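Long-range contacts in Beta/gamma crystallin 'Greek key' domain-containing protein (Methanosaeta thermophila PT, PDB 5HT7), which binds transition-metal ions such as Fe(II) through the βγ-crystallin domain held in this chain, which assembles as a trimer: residues 21-26 and 48-53; 32-37 and 74-79; 7-12 and 64-69. One frame throughout, in Å; residues are numbered along the deposited sequence.

Interaction 1 of 3, residues 21-26 and 48-53; sequences DADVGA and REPNFQ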
ATOM      1  N   ASP A  21     -12.793  -2.652   8.338  1.00 24.82           N
ATOM      2  CA  ASP A  21     -13.535  -1.987   7.279  1.00 27.68           C
ATOM      3  C   ASP A  21     -14.967  -2.477   7.344  1.00 28.68           C
ATOM      4  O   ASP A  21     -15.224  -3.651   7.085  1.00 28.04           O
ATOM      5  CB  ASP A  21     -12.920  -2.271   5.902  1.00 27.72           C
ATOM      6  CG  ASP A  21     -13.521  -1.403   4.807  1.00 31.54           C
ATOM      7  OD1 ASP A  21     -14.693  -0.987   4.944  1.00 28.72           O
ATOM      8  OD2 ASP A  21     -12.823  -1.122   3.805  1.00 30.59           O
ATOM      9  N   ALA A  22     -15.898  -1.585   7.687  1.00 26.52           N
ATOM     10  CA  ALA A  22     -17.288  -1.987   7.873  1.00 28.83           C
ATOM     11  C   ALA A  22     -18.029  -2.129   6.550  1.00 28.74           C
ATOM     12  O   ALA A  22     -19.169  -2.574   6.526  1.00 26.35           O
ATOM     13  CB  ALA A  22     -18.027  -0.981   8.786  1.00 25.38           C
ATOM     14  N   ASP A  23     -17.390  -1.750   5.447  1.00 27.74           N
ATOM     15  CA  ASP A  23     -18.080  -1.748   4.160  1.00 26.03           C
ATOM     16  C   ASP A  23     -17.076  -1.802   3.015  1.00 25.34           C
ATOM     17  O   ASP A  23     -16.866  -0.802   2.336  1.00 26.75           O
ATOM     18  CB  ASP A  23     -18.959  -0.502   4.065  1.00 30.80           C
ATOM     19  CG  ASP A  23     -20.107  -0.641   3.076  1.00 31.11           C
ATOM     20  OD1 ASP A  23     -20.306  -1.718   2.487  1.00 29.35           O
ATOM     21  OD2 ASP A  23     -20.830   0.360   2.909  1.00 34.97           O
ATOM     22  N   VAL A  24     -16.447  -2.960   2.822  1.00 24.77           N
ATOM     23  CA  VAL A  24     -15.403  -3.104   1.801  1.00 25.36           C
ATOM     24  C   VAL A  24     -15.949  -2.738   0.420  1.00 29.24           C
ATOM     25  O   VAL A  24     -15.282  -2.050  -0.368  1.00 30.36           O
ATOM     26  CB  VAL A  24     -14.824  -4.538   1.766  1.00 23.68           C
ATOM     27  CG1 VAL A  24     -13.924  -4.719   0.543  1.00 27.15           C
ATOM     28  CG2 VAL A  24     -14.049  -4.848   3.033  1.00 26.95           C
ATOM     29  N   GLY A  25     -17.191  -3.140   0.155  1.00 27.34           N
ATOM     30  CA  GLY A  25     -17.811  -2.923  -1.146  1.00 27.65           C
ATOM     31  C   GLY A  25     -18.189  -1.485  -1.458  1.00 28.73           C
ATOM     32  O   GLY A  25     -18.604  -1.168  -2.572  1.00 30.19           O
ATOM     33  N   ALA A  26     -18.059  -0.611  -0.468  1.00 27.08           N
ATOM     34  CA  ALA A  26     -18.341   0.803  -0.658  1.00 30.73           C
ATOM     35  C   ALA A  26     -17.134   1.517  -1.277  1.00 31.32           C
ATOM     36  O   ALA A  26     -17.229   2.675  -1.668  1.00 33.10           O
ATOM     37  CB  ALA A  26     -18.735   1.452   0.675  1.00 30.54           C
ATOM     38  N   ARG A  48     -19.371 -11.831   5.320  1.00 28.96           N
ATOM     39  CA  ARG A  48     -20.006 -11.772   4.001  1.00 28.75           C
ATOM     40  C   ARG A  48     -20.708 -10.450   3.738  1.00 30.58           C
ATOM     41  O   ARG A  48     -20.765  -9.989   2.594  1.00 34.32           O
ATOM     42  CB  ARG A  48     -21.018 -12.906   3.842  1.00 34.46           C
ATOM     43  CG  ARG A  48     -20.414 -14.281   3.968  1.00 32.65           C
ATOM     44  CD  ARG A  48     -21.485 -15.359   3.913  1.00 35.95           C
ATOM     45  NE  ARG A  48     -20.853 -16.666   4.003  1.00 35.86           N
ATOM     46  CZ  ARG A  48     -20.578 -17.273   5.147  1.00 38.89           C
ATOM     47  NH1 ARG A  48     -20.908 -16.698   6.298  1.00 38.08           N
ATOM     48  NH2 ARG A  48     -19.978 -18.454   5.140  1.00 37.06           N
ATOM     49  N   GLU A  49     -21.260  -9.856   4.796  1.00 27.94           N
ATOM     50  CA  GLU A  49     -22.066  -8.646   4.679  1.00 30.62           C
ATOM     51  C   GLU A  49     -21.364  -7.453   5.324  1.00 29.93           C
ATOM     52  O   GLU A  49     -20.460  -7.631   6.135  1.00 28.92           O
ATOM     53  CB  GLU A  49     -23.448  -8.868   5.323  1.00 33.59           C
ATOM     54  CG  GLU A  49     -24.302  -9.894   4.590  1.00 40.30           C
ATOM     55  CD  GLU A  49     -25.653 -10.123   5.240  1.00 48.16           C
ATOM     56  OE1 GLU A  49     -25.975  -9.423   6.227  1.00 49.41           O
ATOM     57  OE2 GLU A  49     -26.394 -11.010   4.763  1.00 59.54           O
ATOM     58  N   PRO A  50     -21.786  -6.232   4.969  1.00 29.38           N
ATOM     59  CA  PRO A  50     -21.257  -5.035   5.634  1.00 27.39           C
ATOM     60  C   PRO A  50     -21.549  -5.047   7.131  1.00 31.57           C
ATOM     61  O   PRO A  50     -22.423  -5.800   7.568  1.00 29.24           O
ATOM     62  CB  PRO A  50     -22.012  -3.890   4.955  1.00 31.30           C
ATOM     63  CG  PRO A  50     -22.442  -4.436   3.638  1.00 31.06           C
ATOM     64  CD  PRO A  50     -22.697  -5.895   3.859  1.00 31.40           C
ATOM     65  N   ASN A  51     -20.823  -4.229   7.890  1.00 28.13           N
ATOM     66  CA  ASN A  51     -21.163  -3.961   9.287  1.00 30.87           C
ATOM     67  C   ASN A  51     -21.038  -5.189  10.168  1.00 31.50           C
ATOM     68  O   ASN A  51     -21.822  -5.382  11.108  1.00 31.94           O
ATOM     69  CB  ASN A  51     -22.573  -3.384   9.383  1.00 29.90           C
ATOM     70  CG  ASN A  51     -22.699  -2.059   8.670  1.00 33.41           C
ATOM     71  OD1 ASN A  51     -23.624  -1.845   7.886  1.00 41.52           O
ATOM     72  ND2 ASN A  51     -21.758  -1.162   8.927  1.00 32.96           N
ATOM     73  N   PHE A  52     -20.050  -6.015   9.837  1.00 29.74           N
ATOM     74  CA  PHE A  52     -19.614  -7.126  10.674  1.00 28.29           C
ATOM     75  C   PHE A  52     -20.744  -8.113  10.938  1.00 32.16           C
ATOM     76  O   PHE A  52     -20.954  -8.554  12.066  1.00 30.57           O
ATOM     77  CB  PHE A  52     -19.020  -6.578  11.978  1.00 31.36           C
ATOM     78  CG  PHE A  52     -18.097  -5.410  11.756  1.00 29.81           C
ATOM     79  CD1 PHE A  52     -16.928  -5.568  11.023  1.00 30.99           C
ATOM     80  CD2 PHE A  52     -18.415  -4.154  12.238  1.00 29.98           C
ATOM     81  CE1 PHE A  52     -16.086  -4.497  10.791  1.00 25.84           C
ATOM     82  CE2 PHE A  52     -17.582  -3.076  12.016  1.00 27.78           C
ATOM     83  CZ  PHE A  52     -16.408  -3.247  11.295  1.00 30.45           C
ATOM     84  N   GLN A  53     -21.453  -8.457   9.866  1.00 31.19           N
ATOM     85  CA  GLN A  53     -22.531  -9.433   9.924  1.00 32.06           C
ATOM     86  C   GLN A  53     -22.249 -10.610   8.994  1.00 34.87           C
ATOM     87  O   GLN A  53     -21.654 -10.443   7.924  1.00 27.97           O
ATOM     88  CB  GLN A  53     -23.860  -8.763   9.580  1.00 32.57           C
ATOM     89  CG  GLN A  53     -24.283  -7.728  10.642  1.00 31.09           C
ATOM     90  CD  GLN A  53     -25.570  -7.015  10.300  1.00 38.33           C
ATOM     91  OE1 GLN A  53     -26.538  -7.635   9.867  1.00 46.28           O
ATOM     92  NE2 GLN A  53     -25.596  -5.706  10.505  1.00 43.30           N
TER

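Interaction 2 of 3, residues 32-37 and 74-79; sequences ATPRSM and NVIGSM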
ATOM      1  N   ALA A  32     -13.831  -5.010  -7.234  1.00 35.85           N
ATOM      2  CA  ALA A  32     -13.532  -6.416  -7.477  1.00 38.38           C
ATOM      3  C   ALA A  32     -13.719  -7.223  -6.208  1.00 38.07           C
ATOM      4  O   ALA A  32     -13.553  -6.715  -5.101  1.00 35.45           O
ATOM      5  CB  ALA A  32     -12.114  -6.584  -7.992  1.00 39.36           C
ATOM      6  N   THR A  33     -14.071  -8.487  -6.372  1.00 34.36           N
ATOM      7  CA  THR A  33     -14.069  -9.401  -5.251  1.00 38.37           C
ATOM      8  C   THR A  33     -12.628  -9.765  -4.975  1.00 32.44           C
ATOM      9  O   THR A  33     -11.853 -10.008  -5.901  1.00 35.80           O
ATOM     10  CB  THR A  33     -14.894 -10.657  -5.539  1.00 42.33           C
ATOM     11  OG1 THR A  33     -14.347 -11.319  -6.688  1.00 43.21           O
ATOM     12  CG2 THR A  33     -16.326 -10.274  -5.823  1.00 38.53           C
ATOM     13  N   PRO A  34     -12.238  -9.764  -3.702  1.00 26.73           N
ATOM     14  CA  PRO A  34     -10.840 -10.103  -3.415  1.00 28.03           C
ATOM     15  C   PRO A  34     -10.563 -11.591  -3.630  1.00 28.73           C
ATOM     16  O   PRO A  34     -11.421 -12.420  -3.329  1.00 27.87           O
ATOM     17  CB  PRO A  34     -10.684  -9.703  -1.938  1.00 28.01           C
ATOM     18  CG  PRO A  34     -12.050  -9.811  -1.382  1.00 29.27           C
ATOM     19  CD  PRO A  34     -12.985  -9.397  -2.488  1.00 28.65           C
ATOM     20  N   ARG A  35      -9.387 -11.925  -4.162  1.00 24.66           N
ATOM     21  CA  ARG A  35      -9.031 -13.316  -4.390  1.00 21.72           C
ATOM     22  C   ARG A  35      -7.786 -13.764  -3.650  1.00 25.61           C
ATOM     23  O   ARG A  35      -7.481 -14.953  -3.618  1.00 28.34           O
ATOM     24  CB  ARG A  35      -8.867 -13.571  -5.889  1.00 27.27           C
ATOM     25  CG  ARG A  35     -10.198 -13.459  -6.594  1.00 26.85           C
ATOM     26  CD  ARG A  35     -10.149 -13.871  -8.057  1.00 27.45           C
ATOM     27  NE  ARG A  35     -11.517 -13.958  -8.579  1.00 29.04           N
ATOM     28  CZ  ARG A  35     -11.813 -14.197  -9.852  1.00 31.81           C
ATOM     29  NH1 ARG A  35     -10.834 -14.364 -10.735  1.00 25.76           N
ATOM     30  NH2 ARG A  35     -13.084 -14.267 -10.235  1.00 29.19           N
ATOM     31  N   SER A  36      -7.054 -12.820  -3.060  1.00 23.43           N
ATOM     32  CA  SER A  36      -5.993 -13.188  -2.138  1.00 21.62           C
ATOM     33  C   SER A  36      -5.820 -12.110  -1.081  1.00 20.20           C
ATOM     34  O   SER A  36      -6.425 -11.040  -1.163  1.00 19.09           O
ATOM     35  CB  SER A  36      -4.663 -13.446  -2.869  1.00 24.60           C
ATOM     36  OG  SER A  36      -4.220 -12.311  -3.592  1.00 24.31           O
ATOM     37  N   MET A  37      -5.011 -12.416  -0.077  1.00 20.50           N
ATOM     38  CA  MET A  37      -4.902 -11.548   1.082  1.00 20.43           C
ATOM     39  C   MET A  37      -3.579 -11.758   1.792  1.00 22.63           C
ATOM     40  O   MET A  37      -3.052 -12.882   1.839  1.00 23.08           O
ATOM     41  CB  MET A  37      -6.075 -11.811   2.039  1.00 22.62           C
ATOM     42  CG  MET A  37      -5.962 -11.107   3.396  1.00 24.93           C
ATOM     43  SD  MET A  37      -7.458 -11.360   4.382  1.00 25.55           S
ATOM     44  CE  MET A  37      -7.372 -13.116   4.708  1.00 27.94           C
ATOM     45  N   ASN A  74     -15.574 -15.791  -1.092  1.00 39.03           N
ATOM     46  CA  ASN A  74     -15.614 -15.203  -2.423  1.00 44.76           C
ATOM     47  C   ASN A  74     -16.001 -13.725  -2.373  1.00 43.97           C
ATOM     48  O   ASN A  74     -15.701 -12.965  -3.295  1.00 42.40           O
ATOM     49  CB  ASN A  74     -16.571 -15.992  -3.327  1.00 48.43           C
ATOM     50  CG  ASN A  74     -15.952 -17.293  -3.845  1.00 49.86           C
ATOM     51  OD1 ASN A  74     -15.133 -17.288  -4.762  1.00 51.90           O
ATOM     52  ND2 ASN A  74     -16.331 -18.413  -3.231  1.00 54.70           N
ATOM     53  N   VAL A  75     -16.653 -13.319  -1.289  1.00 38.71           N
ATOM     54  CA  VAL A  75     -17.003 -11.921  -1.100  1.00 35.99           C
ATOM     55  C   VAL A  75     -16.708 -11.491   0.336  1.00 35.49           C
ATOM     56  O   VAL A  75     -16.915 -12.255   1.275  1.00 33.79           O
ATOM     57  CB  VAL A  75     -18.484 -11.657  -1.442  1.00 45.40           C
ATOM     58  CG1 VAL A  75     -19.396 -12.550  -0.619  1.00 46.25           C
ATOM     59  CG2 VAL A  75     -18.833 -10.186  -1.238  1.00 39.40           C
ATOM     60  N   ILE A  76     -16.191 -10.279   0.501  1.00 32.27           N
ATOM     61  CA  ILE A  76     -15.920  -9.751   1.835  1.00 25.95           C
ATOM     62  C   ILE A  76     -16.678  -8.447   2.011  1.00 30.50           C
ATOM     63  O   ILE A  76     -16.308  -7.413   1.450  1.00 26.00           O
ATOM     64  CB  ILE A  76     -14.404  -9.528   2.069  1.00 27.54           C
ATOM     65  CG1 ILE A  76     -13.636 -10.837   1.849  1.00 26.42           C
ATOM     66  CG2 ILE A  76     -14.152  -8.977   3.471  1.00 27.04           C
ATOM     67  CD1 ILE A  76     -12.122 -10.708   2.039  1.00 29.11           C
ATOM     68  N   GLY A  77     -17.761  -8.489   2.779  1.00 26.57           N
ATOM     69  CA  GLY A  77     -18.542  -7.290   2.979  1.00 24.85           C
ATOM     70  C   GLY A  77     -17.918  -6.400   4.035  1.00 24.49           C
ATOM     71  O   GLY A  77     -18.104  -5.185   4.019  1.00 26.83           O
ATOM     72  N   SER A  78     -17.207  -7.016   4.971  1.00 25.22           N
ATOM     73  CA  SER A  78     -16.530  -6.281   6.033  1.00 26.78           C
ATOM     74  C   SER A  78     -15.485  -7.188   6.675  1.00 25.23           C
ATOM     75  O   SER A  78     -15.498  -8.407   6.471  1.00 28.32           O
ATOM     76  CB  SER A  78     -17.527  -5.781   7.091  1.00 25.01           C
ATOM     77  OG  SER A  78     -18.239  -6.860   7.669  1.00 25.93           O
ATOM     78  N   MET A  79     -14.570  -6.594   7.434  1.00 25.76           N
ATOM     79  CA  MET A  79     -13.571  -7.372   8.158  1.00 25.83           C
ATOM     80  C   MET A  79     -12.996  -6.541   9.289  1.00 26.02           C
ATOM     81  O   MET A  79     -12.991  -5.315   9.226  1.00 27.97           O
ATOM     82  CB  MET A  79     -12.452  -7.857   7.228  1.00 28.39           C
ATOM     83  CG  MET A  79     -11.796  -6.762   6.410  1.00 28.57           C
ATOM     84  SD  MET A  79     -10.704  -7.419   5.120  1.00 24.92           S
ATOM     85  CE  MET A  79      -9.532  -8.339   6.058  1.00 21.98           C
TER
HETATM   86  O   HOH W   1     -13.482 -13.400  -4.770  1.00 39.81           O

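Interaction 3 of 3, residues 7-12 and 64-69; sequences DANQRG and IYPSIA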
ATOM      1  N   ASP A   7      -6.589 -10.180  -7.564  1.00 25.21           N
ATOM      2  CA  ASP A   7      -6.249 -11.454  -8.178  1.00 25.62           C
ATOM      3  C   ASP A   7      -5.576 -12.386  -7.190  1.00 25.41           C
ATOM      4  O   ASP A   7      -5.087 -11.960  -6.147  1.00 25.05           O
ATOM      5  CB  ASP A   7      -5.344 -11.244  -9.400  1.00 27.24           C
ATOM      6  CG  ASP A   7      -6.015 -10.426 -10.485  1.00 32.32           C
ATOM      7  OD1 ASP A   7      -7.245 -10.572 -10.679  1.00 32.01           O
ATOM      8  OD2 ASP A   7      -5.317  -9.627 -11.138  1.00 32.40           O
ATOM      9  N   ALA A   8      -5.541 -13.669  -7.535  1.00 27.52           N
ATOM     10  CA  ALA A   8      -4.825 -14.644  -6.732  1.00 26.68           C
ATOM     11  C   ALA A   8      -3.335 -14.316  -6.685  1.00 27.11           C
ATOM     12  O   ALA A   8      -2.819 -13.608  -7.552  1.00 28.25           O
ATOM     13  CB  ALA A   8      -5.047 -16.055  -7.284  1.00 32.01           C
ATOM     14  N   ASN A   9      -2.658 -14.815  -5.656  1.00 24.66           N
ATOM     15  CA  ASN A   9      -1.211 -14.694  -5.527  1.00 27.17           C
ATOM     16  C   ASN A   9      -0.734 -13.247  -5.426  1.00 27.37           C
ATOM     17  O   ASN A   9       0.344 -12.899  -5.936  1.00 26.45           O
ATOM     18  CB  ASN A   9      -0.503 -15.403  -6.695  1.00 29.06           C
ATOM     19  CG  ASN A   9      -0.697 -16.904  -6.654  1.00 34.46           C
ATOM     20  OD1 ASN A   9      -0.295 -17.566  -5.691  1.00 35.06           O
ATOM     21  ND2 ASN A   9      -1.304 -17.454  -7.700  1.00 39.44           N
ATOM     22  N   GLN A  10      -1.540 -12.421  -4.752  1.00 24.52           N
ATOM     23  CA  GLN A  10      -1.138 -11.067  -4.371  1.00 22.63           C
ATOM     24  C   GLN A  10      -0.847 -10.197  -5.594  1.00 22.97           C
ATOM     25  O   GLN A  10       0.157  -9.479  -5.646  1.00 23.32           O
ATOM     26  CB  GLN A  10       0.077 -11.126  -3.444  1.00 22.77           C
ATOM     27  CG  GLN A  10      -0.172 -11.855  -2.127  1.00 25.15           C
ATOM     28  CD  GLN A  10      -0.220 -13.364  -2.284  1.00 30.41           C
ATOM     29  OE1 GLN A  10      -1.178 -14.013  -1.860  1.00 32.56           O
ATOM     30  NE2 GLN A  10       0.805 -13.926  -2.912  1.00 28.33           N
ATOM     31  N   ARG A  11      -1.739 -10.263  -6.575  1.00 24.04           N
ATOM     32  CA  ARG A  11      -1.617  -9.457  -7.773  1.00 21.61           C
ATOM     33  C   ARG A  11      -2.928  -8.732  -8.033  1.00 25.77           C
ATOM     34  O   ARG A  11      -3.939  -9.012  -7.378  1.00 21.77           O
ATOM     35  CB  ARG A  11      -1.197 -10.342  -8.962  1.00 25.37           C
ATOM     36  CG  ARG A  11       0.177 -11.013  -8.727  1.00 30.23           C
ATOM     37  CD  ARG A  11       0.629 -11.969  -9.843  1.00 34.49           C
ATOM     38  NE  ARG A  11       2.057 -12.287  -9.707  1.00 36.51           N
ATOM     39  CZ  ARG A  11       2.555 -13.510  -9.547  1.00 42.19           C
ATOM     40  NH1 ARG A  11       1.738 -14.557  -9.521  1.00 40.85           N
ATOM     41  NH2 ARG A  11       3.877 -13.693  -9.421  1.00 32.81           N
ATOM     42  N   GLY A  12      -2.919  -7.789  -8.970  1.00 21.28           N
ATOM     43  CA  GLY A  12      -4.101  -6.990  -9.236  1.00 23.83           C
ATOM     44  C   GLY A  12      -4.206  -5.801  -8.296  1.00 24.60           C
ATOM     45  O   GLY A  12      -3.341  -5.608  -7.436  1.00 21.72           O
ATOM     46  N   ILE A  64       0.441 -15.262   4.290  1.00 28.28           N
ATOM     47  CA  ILE A  64       0.139 -14.983   2.894  1.00 30.13           C
ATOM     48  C   ILE A  64      -0.888 -15.998   2.390  1.00 33.16           C
ATOM     49  O   ILE A  64      -0.648 -17.210   2.440  1.00 35.91           O
ATOM     50  CB  ILE A  64       1.420 -15.038   2.022  1.00 29.33           C
ATOM     51  CG1 ILE A  64       2.437 -13.993   2.500  1.00 29.93           C
ATOM     52  CG2 ILE A  64       1.094 -14.813   0.565  1.00 29.27           C
ATOM     53  CD1 ILE A  64       3.769 -14.036   1.746  1.00 27.85           C
ATOM     54  N   TYR A  65      -2.031 -15.508   1.916  1.00 28.74           N
ATOM     55  CA  TYR A  65      -3.136 -16.372   1.484  1.00 27.98           C
ATOM     56  C   TYR A  65      -3.461 -16.174   0.004  1.00 28.23           C
ATOM     57  O   TYR A  65      -4.303 -15.354  -0.349  1.00 27.16           O
ATOM     58  CB  TYR A  65      -4.373 -16.108   2.352  1.00 27.79           C
ATOM     59  CG  TYR A  65      -4.073 -16.244   3.825  1.00 32.35           C
ATOM     60  CD1 TYR A  65      -4.101 -17.488   4.447  1.00 32.61           C
ATOM     61  CD2 TYR A  65      -3.718 -15.138   4.585  1.00 29.74           C
ATOM     62  CE1 TYR A  65      -3.807 -17.620   5.797  1.00 34.21           C
ATOM     63  CE2 TYR A  65      -3.424 -15.261   5.936  1.00 34.72           C
ATOM     64  CZ  TYR A  65      -3.472 -16.509   6.535  1.00 34.60           C
ATOM     65  OH  TYR A  65      -3.175 -16.640   7.874  1.00 38.79           O
ATOM     66  N   PRO A  66      -2.788 -16.941  -0.869  1.00 32.57           N
ATOM     67  CA  PRO A  66      -2.784 -16.701  -2.320  1.00 29.51           C
ATOM     68  C   PRO A  66      -4.099 -16.986  -3.016  1.00 29.52           C
ATOM     69  O   PRO A  66      -4.272 -16.561  -4.156  1.00 28.79           O
ATOM     70  CB  PRO A  66      -1.711 -17.668  -2.832  1.00 32.20           C
ATOM     71  CG  PRO A  66      -0.900 -18.020  -1.636  1.00 33.96           C
ATOM     72  CD  PRO A  66      -1.875 -18.034  -0.505  1.00 34.56           C
ATOM     73  N   SER A  67      -5.003 -17.707  -2.358  1.00 30.87           N
ATOM     74  CA  SER A  67      -6.293 -18.023  -2.966  1.00 28.49           C
ATOM     75  C   SER A  67      -7.374 -18.205  -1.911  1.00 35.52           C
ATOM     76  O   SER A  67      -7.631 -19.325  -1.468  1.00 38.06           O
ATOM     77  CB  SER A  67      -6.182 -19.286  -3.824  1.00 36.95           C
ATOM     78  OG  SER A  67      -7.412 -19.559  -4.476  1.00 40.69           O
ATOM     79  N   ILE A  68      -8.023 -17.120  -1.506  1.00 33.00           N
ATOM     80  CA  ILE A  68      -8.912 -17.228  -0.355  1.00 33.34           C
ATOM     81  C   ILE A  68     -10.209 -17.962  -0.717  1.00 35.84           C
ATOM     82  O   ILE A  68     -10.966 -18.348   0.164  1.00 38.51           O
ATOM     83  CB  ILE A  68      -9.226 -15.849   0.262  1.00 31.68           C
ATOM     84  CG1 ILE A  68      -9.822 -14.893  -0.765  1.00 30.80           C
ATOM     85  CG2 ILE A  68      -7.961 -15.248   0.861  1.00 27.46           C
ATOM     86  CD1 ILE A  68     -10.142 -13.510  -0.166  1.00 32.32           C
ATOM     87  N   ALA A  69     -10.448 -18.175  -2.007  1.00 36.73           N
ATOM     88  CA  ALA A  69     -11.544 -19.040  -2.439  1.00 41.09           C
ATOM     89  C   ALA A  69     -11.391 -20.455  -1.872  1.00 42.85           C
ATOM     90  O   ALA A  69     -12.383 -21.143  -1.648  1.00 45.45           O
ATOM     91  CB  ALA A  69     -11.628 -19.086  -3.951  1.00 43.82           C
TER

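Interaction 1 of 3, residues 21-26 and 48-53
Asp21 OD1 is gripped twice: by the backbone N of Asp23, two residues on, and by a salt bridge from Arg11 NH2 of a neighbouring subunit. The first bond, 2.8 Å from Asp23 N to Asp21 OD1, closes an Asx turn, and its donor sits 27° above the carboxylate plane. The other oxygen, OD2, pairs with Lys15 of the same chain, so two cations flank the group and would probably keep it ionised. The turn precedes the one direct hydrogen bond between the segments, from Asn51 N to Ala22 O at 2.7 Å. That bond is moderately bent (155° at the hydrogen) and lies in the carbonyl plane on a lone pair. Residues 48-53 form the folded hairpin of the second Greek-key motif of the βγ-crystallin domain, in which Ser78 OG bonds to both Glu49 O and Phe52 N, as the serine of this motif does in the family; residues 21-26 leave the strand that the first motif lends to the second motif's sheet. Beside the hydrogen bond, Phe52 brings its ring tip against Ala22, with CG anti to the carbonyl carbon. Its CZ comes 3.7 Å from Ala22 CB, and CE1 lies 3.9 Å from Asp21 O; the ring meets both obliquely. An alanine in place of Phe52 would remove these ring atoms and probably leave Ala22 CB with less packing against the hairpin. Asn51 ND2 approaches the same methyl from another direction, 3.7 Å from Ala22 CB. On the Asp23 side, CG anti to the backbone N (chi1 -157°) carries the carboxylate obliquely across the Pro50 ring, bringing Asp23 OD1 to 3.6 Å from Pro50 CG.

Interaction 2 of 3, residues 32-37 and 74-79
The close packing is at the buried side of this contact, where the Pro34 ring crosses the Ile76 side chain obliquely. Pro34 CG is 3.5 Å from Ile76 CD1 and 3.7 Å from Ile76 CG1, so a single ring carbon meets the branch that Ile76 extends with CG1 anti to the carbonyl carbon. Deeper in, Met37 and Met79 reach toward each other tip to tip, more loosely, with Met37 SD 4.0 Å from Met79 CE. Both thioether chains bend at chi3, in opposite senses (67° for Met37, -60° for Met79), and that bend sets the direction of each terminal methyl. Leu4 touches Met37, Ile76 and Met79, and Leu46 touches Ile76 and Met79, which places these side chains in the core between the two sheets of the βγ-crystallin sandwich. Each segment enters its sheet through a classic beta bulge, Arg35 and Ser36 facing Phe5, Gly77 and Ser78 facing Tyr47; with the matching bonds of Ser36 and Ser78 to a folded hairpin, this is consistent with equivalent positions in the two successive Greek-key motifs. Toward solvent the character changes. Thr33 and Asn74 are exposed, and the polar link there runs through one water, with no direct hydrogen bond between the segments. The Thr33 hydroxyl, between backbone N and carbonyl carbon (chi1 59°), donates to the water over 3.0 Å from OG1. The water in turn donates to Pro34 O and Asn74 O, both 2.7 Å from the water oxygen, while Thr33 CB lies against Asn74 O at 3.3 Å.

Interaction 3 of 3, residues 7-12 and 64-69
In the first Greek-key motif of the βγ-crystallin domain, residues 7-12 form the folded hairpin, in which Ser36 OG bonds to Asp7 O and Gln10 N, as the motif's serine does in the family. Residues 64-69 belong to the second motif, whose strand 63-65 joins the first motif's sheet, so the contact ties the two motifs together. The direct hydrogen bond runs from Asn9 N to Pro66 O, 2.8 Å long and 159° at the hydrogen, in the carbonyl plane on a lone pair. Asn9 and Gln10 share a first torsion that sets CG anti to the carbonyl carbon, beside the backbone N, yet their ends diverge. Asn9 crosses the proline obliquely, bringing OD1 to 3.2 Å from Pro66 CB. Gln10 bends at chi2 (75°) and so carries its amide across the Ile64 side chain at about a right angle. There Gln10 CD lies 3.5 Å from Ile64 CG2, the methyl that stands anti to the Ile64 backbone N, with Ile64 CG1 beside that N (chi1 -60°). Gly12 N hydrogen-bonds to Asp27 OD1 of a neighbouring subunit, and Ile64 packs on that subunit's Phe18. Gln10 OE1 ends 3.2 Å from Pro66 CA and is not hydrogen-bonded to the proline nitrogen, which has no hydrogen to give.

How the interactions relate
Interactions 1 and 3 lie on opposite sides of the chain's centre, their own centres 20 Å apart, and interaction 2 sits about 10 Å from each and touches both. Interaction 1 falls within the stretch of chain spanned by interaction 3, whereas interaction 2 alternates with either one in sequence order. A probable backbone hydrogen bond pairs Asp21 N with Met79 O between interactions 1 and 2, and another pairs Tyr65 N with Met37 O between 2 and 3. Interactions 2 and 3 share a sheet, in which strands 36-39 and 63-65 are neighbours. The exchange of strands between motifs makes one domain of them, and contacts from 21-26 and 7-12 to different neighbouring subunits carry interactions 1 and 3 into the trimer.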